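Local coordinates for protein Pre-mRNA-processing-splicing factor 8 (Cryptococcus neoformans var. grubii serotype A, PDB 6MX6) that probably excises itself from the host Prp8 precursor by protein splicing, being the intein of this spliceosomal factor, at residues A[5-13]-A[148-157]. Residues are numbered along the deposited sequence; the frame is centred on the assembly and turned at random.
Sequences CLQNGTRLL and EEEPTKWSGF
Leu-6 and Ser-155 face each other as an antiparallel hydrogen-bonded pair and show how a very short strand and the turn after it can be held through both backbone and side chains. Leu-6 N donates to Ser-155 O almost straight (177°), and Ser-155 N returns a bond to Leu-6 O at 2.9 Å. Asn-8 N continues the pairing onto Lys-153 O. Beside it, Ser-155 OG gives its proton to Asn-8 OD1 over 2.7 Å, approaching tilted from the plane of the amide carbonyl. Gln-7 reaches out extended, its CG trans to the backbone N (chi1 -173°), until NE2 meets Thr-152 OG1 at 3.0 Å, the hydroxyl lying nearly in its amide plane. In this Hint (Hedgehog/intein) fold, strand 6-7 is an outermost strand of a four-stranded antiparallel sheet, next to strand 152-159. Just before strand 6-7, Cys-5 sets CB 3.3 Å from Trp-154 CE3, and SG lies obliquely 4.3 Å from the centroid of the six-membered ring. Cys-5 N is hydrogen-bonded to His-69 ND1 and Thr-66 OG1, consistent with Cys-5 being the intein's N-terminal nucleophile beside its Thr-x-x-His motif. Farther along, Leu-12 CD1 meets the edge of the Phe-157 ring, 3.8 Å from CZ. Between these contacts a type II turn from Gln-7 to Thr-10 redirects the chain, Gln-7 O gripped by Thr-10 N and OG1; Gly-9 supplies the positive phi (97°), its N hydrogen-bonded to Glu-23 OE1.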
ATOM      1  N   CYS A   5       2.277   4.039  -6.694  1.00 26.32           N
ATOM      2  CA  CYS A   5       1.734   3.048  -7.614  1.00 19.40           C
ATOM      3  C   CYS A   5       2.269   1.649  -7.273  1.00 19.86           C
ATOM      4  O   CYS A   5       3.293   1.535  -6.604  1.00 19.10           O
ATOM      5  CB  CYS A   5       2.099   3.444  -9.023  1.00 32.39           C
ATOM      6  SG  CYS A   5       2.165   5.243  -9.160  1.00 41.06           S
ATOM      7  N   LEU A   6       1.605   0.596  -7.756  1.00 15.71           N
ATOM      8  CA  LEU A   6       1.827  -0.757  -7.254  1.00 14.21           C
ATOM      9  C   LEU A   6       2.245  -1.707  -8.365  1.00 15.49           C
ATOM     10  O   LEU A   6       1.844  -1.553  -9.519  1.00 15.76           O
ATOM     11  CB  LEU A   6       0.560  -1.311  -6.594  1.00 22.02           C
ATOM     12  CG  LEU A   6       0.016  -0.494  -5.424  1.00 19.48           C
ATOM     13  CD1 LEU A   6      -1.294  -1.119  -4.964  1.00 28.25           C
ATOM     14  CD2 LEU A   6       1.015  -0.469  -4.288  1.00 24.12           C
ATOM     15  N   GLN A   7       3.025  -2.726  -7.999  1.00 14.42           N
ATOM     16  CA  GLN A   7       3.440  -3.709  -8.985  1.00 12.71           C
ATOM     17  C   GLN A   7       2.234  -4.434  -9.554  1.00 14.23           C
ATOM     18  O   GLN A   7       1.300  -4.787  -8.823  1.00 15.48           O
ATOM     19  CB  GLN A   7       4.389  -4.740  -8.374  1.00 16.90           C
ATOM     20  CG  GLN A   7       4.960  -5.683  -9.415  1.00 17.75           C
ATOM     21  CD  GLN A   7       5.989  -6.627  -8.825  1.00 26.52           C
ATOM     22  OE1 GLN A   7       5.690  -7.367  -7.894  1.00 16.94           O
ATOM     23  NE2 GLN A   7       7.207  -6.600  -9.363  1.00 23.48           N
ATOM     24  N   ASN A   8       2.248  -4.645 -10.869  1.00 17.35           N
ATOM     25  CA  ASN A   8       1.203  -5.444 -11.494  1.00 15.36           C
ATOM     26  C   ASN A   8       1.105  -6.811 -10.829  1.00 21.59           C
ATOM     27  O   ASN A   8       2.116  -7.447 -10.511  1.00 22.02           O
ATOM     28  CB  ASN A   8       1.472  -5.609 -12.985  1.00 17.54           C
ATOM     29  CG  ASN A   8       1.108  -4.366 -13.785  1.00 24.64           C
ATOM     30  OD1 ASN A   8       0.836  -3.305 -13.221  1.00 21.02           O
ATOM     31  ND2 ASN A   8       1.107  -4.493 -15.104  1.00 22.80           N
ATOM     32  N   GLY A   9      -0.122  -7.267 -10.640  1.00 18.27           N
ATOM     33  CA  GLY A   9      -0.380  -8.508  -9.941  1.00 17.84           C
ATOM     34  C   GLY A   9      -0.719  -8.332  -8.483  1.00 24.35           C
ATOM     35  O   GLY A   9      -1.044  -9.322  -7.813  1.00 25.09           O
ATOM     36  N   THR A  10      -0.653  -7.108  -7.970  1.00 18.54           N
ATOM     37  CA  THR A  10      -1.106  -6.838  -6.614  1.00 18.11           C
ATOM     38  C   THR A  10      -2.620  -7.026  -6.546  1.00 19.92           C
ATOM     39  O   THR A  10      -3.361  -6.495  -7.377  1.00 19.04           O
ATOM     40  CB  THR A  10      -0.717  -5.424  -6.187  1.00 22.17           C
ATOM     41  OG1 THR A  10       0.712  -5.252  -6.261  1.00 19.37           O
ATOM     42  CG2 THR A  10      -1.181  -5.168  -4.769  1.00 22.79           C
ATOM     43  N   ARG A  11      -3.076  -7.799  -5.560  1.00 20.56           N
ATOM     44  CA  ARG A  11      -4.486  -8.161  -5.436  1.00 21.02           C
ATOM     45  C   ARG A  11      -5.184  -7.192  -4.489  1.00 23.77           C
ATOM     46  O   ARG A  11      -4.800  -7.073  -3.319  1.00 21.65           O
ATOM     47  CB  ARG A  11      -4.622  -9.604  -4.934  1.00 24.31           C
ATOM     48  CG  ARG A  11      -3.973 -10.636  -5.849  1.00 28.01           C
ATOM     49  CD  ARG A  11      -3.565 -11.899  -5.093  1.00 37.48           C
ATOM     50  NE  ARG A  11      -4.700 -12.514  -4.416  1.00 40.93           N
ATOM     51  CZ  ARG A  11      -4.612 -13.578  -3.624  1.00 37.78           C
ATOM     52  NH1 ARG A  11      -3.435 -14.149  -3.407  1.00 34.98           N
ATOM     53  NH2 ARG A  11      -5.703 -14.066  -3.048  1.00 35.06           N
ATOM     54  N   LEU A  12      -6.212  -6.510  -4.988  1.00 18.77           N
ATOM     55  CA  LEU A  12      -7.005  -5.554  -4.235  1.00 17.10           C
ATOM     56  C   LEU A  12      -8.423  -6.076  -4.064  1.00 20.23           C
ATOM     57  O   LEU A  12      -8.827  -7.052  -4.701  1.00 21.48           O
ATOM     58  CB  LEU A  12      -7.025  -4.200  -4.950  1.00 19.04           C
ATOM     59  CG  LEU A  12      -5.650  -3.720  -5.417  1.00 23.86           C
ATOM     60  CD1 LEU A  12      -5.755  -2.440  -6.225  1.00 21.69           C
ATOM     61  CD2 LEU A  12      -4.739  -3.521  -4.207  1.00 19.13           C
ATOM     62  N   LEU A  13      -9.192  -5.388  -3.220  1.00 22.36           N
ATOM     63  CA  LEU A  13     -10.580  -5.753  -2.934  1.00 22.47           C
ATOM     64  C   LEU A  13     -11.523  -4.761  -3.604  1.00 21.71           C
ATOM     65  O   LEU A  13     -11.413  -3.550  -3.387  1.00 26.07           O
ATOM     66  CB  LEU A  13     -10.840  -5.785  -1.426  1.00 27.70           C
ATOM     67  CG  LEU A  13     -10.147  -6.912  -0.660  1.00 26.41           C
ATOM     68  CD1 LEU A  13     -10.432  -6.819   0.826  1.00 25.45           C
ATOM     69  CD2 LEU A  13     -10.560  -8.261  -1.209  1.00 30.89           C
ATOM     70  N   GLU A 148      14.591  -3.147  -6.130  1.00 14.23           N
ATOM     71  CA  GLU A 148      14.760  -4.317  -6.977  1.00 16.64           C
ATOM     72  C   GLU A 148      15.727  -4.032  -8.116  1.00 20.23           C
ATOM     73  O   GLU A 148      15.867  -2.897  -8.578  1.00 16.40           O
ATOM     74  CB  GLU A 148      13.419  -4.769  -7.532  1.00 19.42           C
ATOM     75  CG  GLU A 148      12.501  -5.272  -6.463  1.00 19.02           C
ATOM     76  CD  GLU A 148      11.531  -6.262  -7.014  1.00 32.08           C
ATOM     77  OE1 GLU A 148      10.893  -5.920  -8.031  1.00 24.88           O
ATOM     78  OE2 GLU A 148      11.423  -7.376  -6.454  1.00 32.01           O
ATOM     79  N   GLU A 149      16.406  -5.081  -8.574  1.00 21.08           N
ATOM     80  CA  GLU A 149      17.503  -4.865  -9.507  1.00 20.44           C
ATOM     81  C   GLU A 149      17.071  -4.826 -10.968  1.00 19.15           C
ATOM     82  O   GLU A 149      17.901  -4.506 -11.825  1.00 19.87           O
ATOM     83  CB  GLU A 149      18.569  -5.941  -9.333  1.00 34.27           C
ATOM     84  CG  GLU A 149      18.110  -7.315  -9.714  1.00 33.71           C
ATOM     85  CD  GLU A 149      19.199  -8.333  -9.498  1.00 46.84           C
ATOM     86  OE1 GLU A 149      20.302  -8.167 -10.077  1.00 46.33           O
ATOM     87  OE2 GLU A 149      18.955  -9.277  -8.720  1.00 31.82           O
ATOM     88  N   GLU A 150      15.818  -5.142 -11.274  1.00 18.59           N
ATOM     89  CA  GLU A 150      15.329  -5.075 -12.645  1.00 19.42           C
ATOM     90  C   GLU A 150      13.960  -4.427 -12.664  1.00 20.65           C
ATOM     91  O   GLU A 150      13.185  -4.570 -11.707  1.00 18.36           O
ATOM     92  CB  GLU A 150      15.253  -6.474 -13.286  1.00 16.96           C
ATOM     93  CG  GLU A 150      16.613  -7.112 -13.552  1.00 21.01           C
ATOM     94  CD  GLU A 150      17.299  -6.622 -14.836  1.00 31.61           C
ATOM     95  OE1 GLU A 150      16.933  -5.555 -15.386  1.00 27.08           O
ATOM     96  OE2 GLU A 150      18.231  -7.318 -15.296  1.00 28.76           O
ATOM     97  N   PRO A 151      13.617  -3.709 -13.742  1.00 17.12           N
ATOM     98  CA  PRO A 151      12.326  -3.023 -13.804  1.00 18.22           C
ATOM     99  C   PRO A 151      11.172  -3.992 -13.976  1.00 18.17           C
ATOM    100  O   PRO A 151      11.303  -5.046 -14.603  1.00 18.59           O
ATOM    101  CB  PRO A 151      12.449  -2.121 -15.040  1.00 21.83           C
ATOM    102  CG  PRO A 151      13.870  -2.196 -15.470  1.00 29.77           C
ATOM    103  CD  PRO A 151      14.421  -3.484 -14.956  1.00 17.78           C
ATOM    104  N   THR A 152      10.018  -3.607 -13.435  1.00 15.79           N
ATOM    105  CA  THR A 152       8.800  -4.377 -13.620  1.00 17.81           C
ATOM    106  C   THR A 152       7.641  -3.409 -13.814  1.00 14.29           C
ATOM    107  O   THR A 152       7.733  -2.221 -13.494  1.00 14.66           O
ATOM    108  CB  THR A 152       8.517  -5.332 -12.441  1.00 24.03           C
ATOM    109  OG1 THR A 152       8.336  -4.582 -11.238  1.00 19.80           O
ATOM    110  CG2 THR A 152       9.672  -6.324 -12.239  1.00 23.77           C
ATOM    111  N   LYS A 153       6.542  -3.939 -14.353  1.00 17.63           N
ATOM    112  CA  LYS A 153       5.398  -3.107 -14.679  1.00 17.34           C
ATOM    113  C   LYS A 153       4.594  -2.786 -13.433  1.00 16.83           C
ATOM    114  O   LYS A 153       4.422  -3.631 -12.548  1.00 18.31           O
ATOM    115  CB  LYS A 153       4.496  -3.805 -15.702  1.00 22.80           C
ATOM    116  CG  LYS A 153       5.139  -3.945 -17.061  1.00 24.29           C
ATOM    117  CD  LYS A 153       4.217  -4.688 -18.037  1.00 34.09           C
ATOM    118  CE  LYS A 153       4.859  -4.784 -19.412  1.00 40.21           C
ATOM    119  NZ  LYS A 153       3.878  -5.168 -20.465  1.00 60.77           N
ATOM    120  N   TRP A 154       4.090  -1.561 -13.381  1.00 16.97           N
ATOM    121  CA  TRP A 154       3.269  -1.083 -12.288  1.00 14.21           C
ATOM    122  C   TRP A 154       2.050  -0.361 -12.847  1.00 21.65           C
ATOM    123  O   TRP A 154       2.047   0.116 -13.992  1.00 21.66           O
ATOM    124  CB  TRP A 154       4.048  -0.128 -11.364  1.00 16.26           C
ATOM    125  CG  TRP A 154       4.645   1.072 -12.062  1.00 17.22           C
ATOM    126  CD1 TRP A 154       5.921   1.192 -12.521  1.00 17.32           C
ATOM    127  CD2 TRP A 154       3.992   2.317 -12.374  1.00 20.13           C
ATOM    128  NE1 TRP A 154       6.112   2.433 -13.086  1.00 22.35           N
ATOM    129  CE2 TRP A 154       4.944   3.140 -13.007  1.00 21.51           C
ATOM    130  CE3 TRP A 154       2.700   2.812 -12.179  1.00 25.79           C
ATOM    131  CZ2 TRP A 154       4.641   4.432 -13.452  1.00 28.63           C
ATOM    132  CZ3 TRP A 154       2.404   4.096 -12.614  1.00 24.79           C
ATOM    133  CH2 TRP A 154       3.369   4.889 -13.243  1.00 24.30           C
ATOM    134  N   SER A 155       1.036  -0.251 -11.989  1.00 17.70           N
ATOM    135  CA  SER A 155      -0.201   0.454 -12.287  1.00 20.01           C
ATOM    136  C   SER A 155      -0.570   1.311 -11.087  1.00 24.89           C
ATOM    137  O   SER A 155      -0.370   0.911  -9.932  1.00 19.75           O
ATOM    138  CB  SER A 155      -1.333  -0.521 -12.626  1.00 20.43           C
ATOM    139  OG  SER A 155      -0.977  -1.359 -13.716  1.00 23.51           O
ATOM    140  N   GLY A 156      -1.092   2.503 -11.371  1.00 17.72           N
ATOM    141  CA  GLY A 156      -1.494   3.423 -10.330  1.00 21.89           C
ATOM    142  C   GLY A 156      -2.822   4.070 -10.677  1.00 24.81           C
ATOM    143  O   GLY A 156      -3.294   4.002 -11.811  1.00 22.44           O
ATOM    144  N   PHE A 157      -3.424   4.685  -9.667  1.00 23.97           N
ATOM    145  CA  PHE A 157      -4.668   5.426  -9.823  1.00 21.89           C
ATOM    146  C   PHE A 157      -4.855   6.263  -8.568  1.00 29.23           C
ATOM    147  O   PHE A 157      -4.162   6.076  -7.566  1.00 28.22           O
ATOM    148  CB  PHE A 157      -5.876   4.507 -10.072  1.00 26.76           C
ATOM    149  CG  PHE A 157      -5.951   3.317  -9.147  1.00 26.33           C
ATOM    150  CD1 PHE A 157      -6.242   3.480  -7.803  1.00 25.84           C
ATOM    151  CD2 PHE A 157      -5.759   2.033  -9.633  1.00 23.31           C
ATOM    152  CE1 PHE A 157      -6.325   2.383  -6.955  1.00 25.48           C
ATOM    153  CE2 PHE A 157      -5.832   0.931  -8.789  1.00 25.15           C
ATOM    154  CZ  PHE A 157      -6.117   1.110  -7.451  1.00 32.61           C
TER
HETATM  155  O   HOH W   1       2.042  -1.632 -16.359  1.00 33.21           O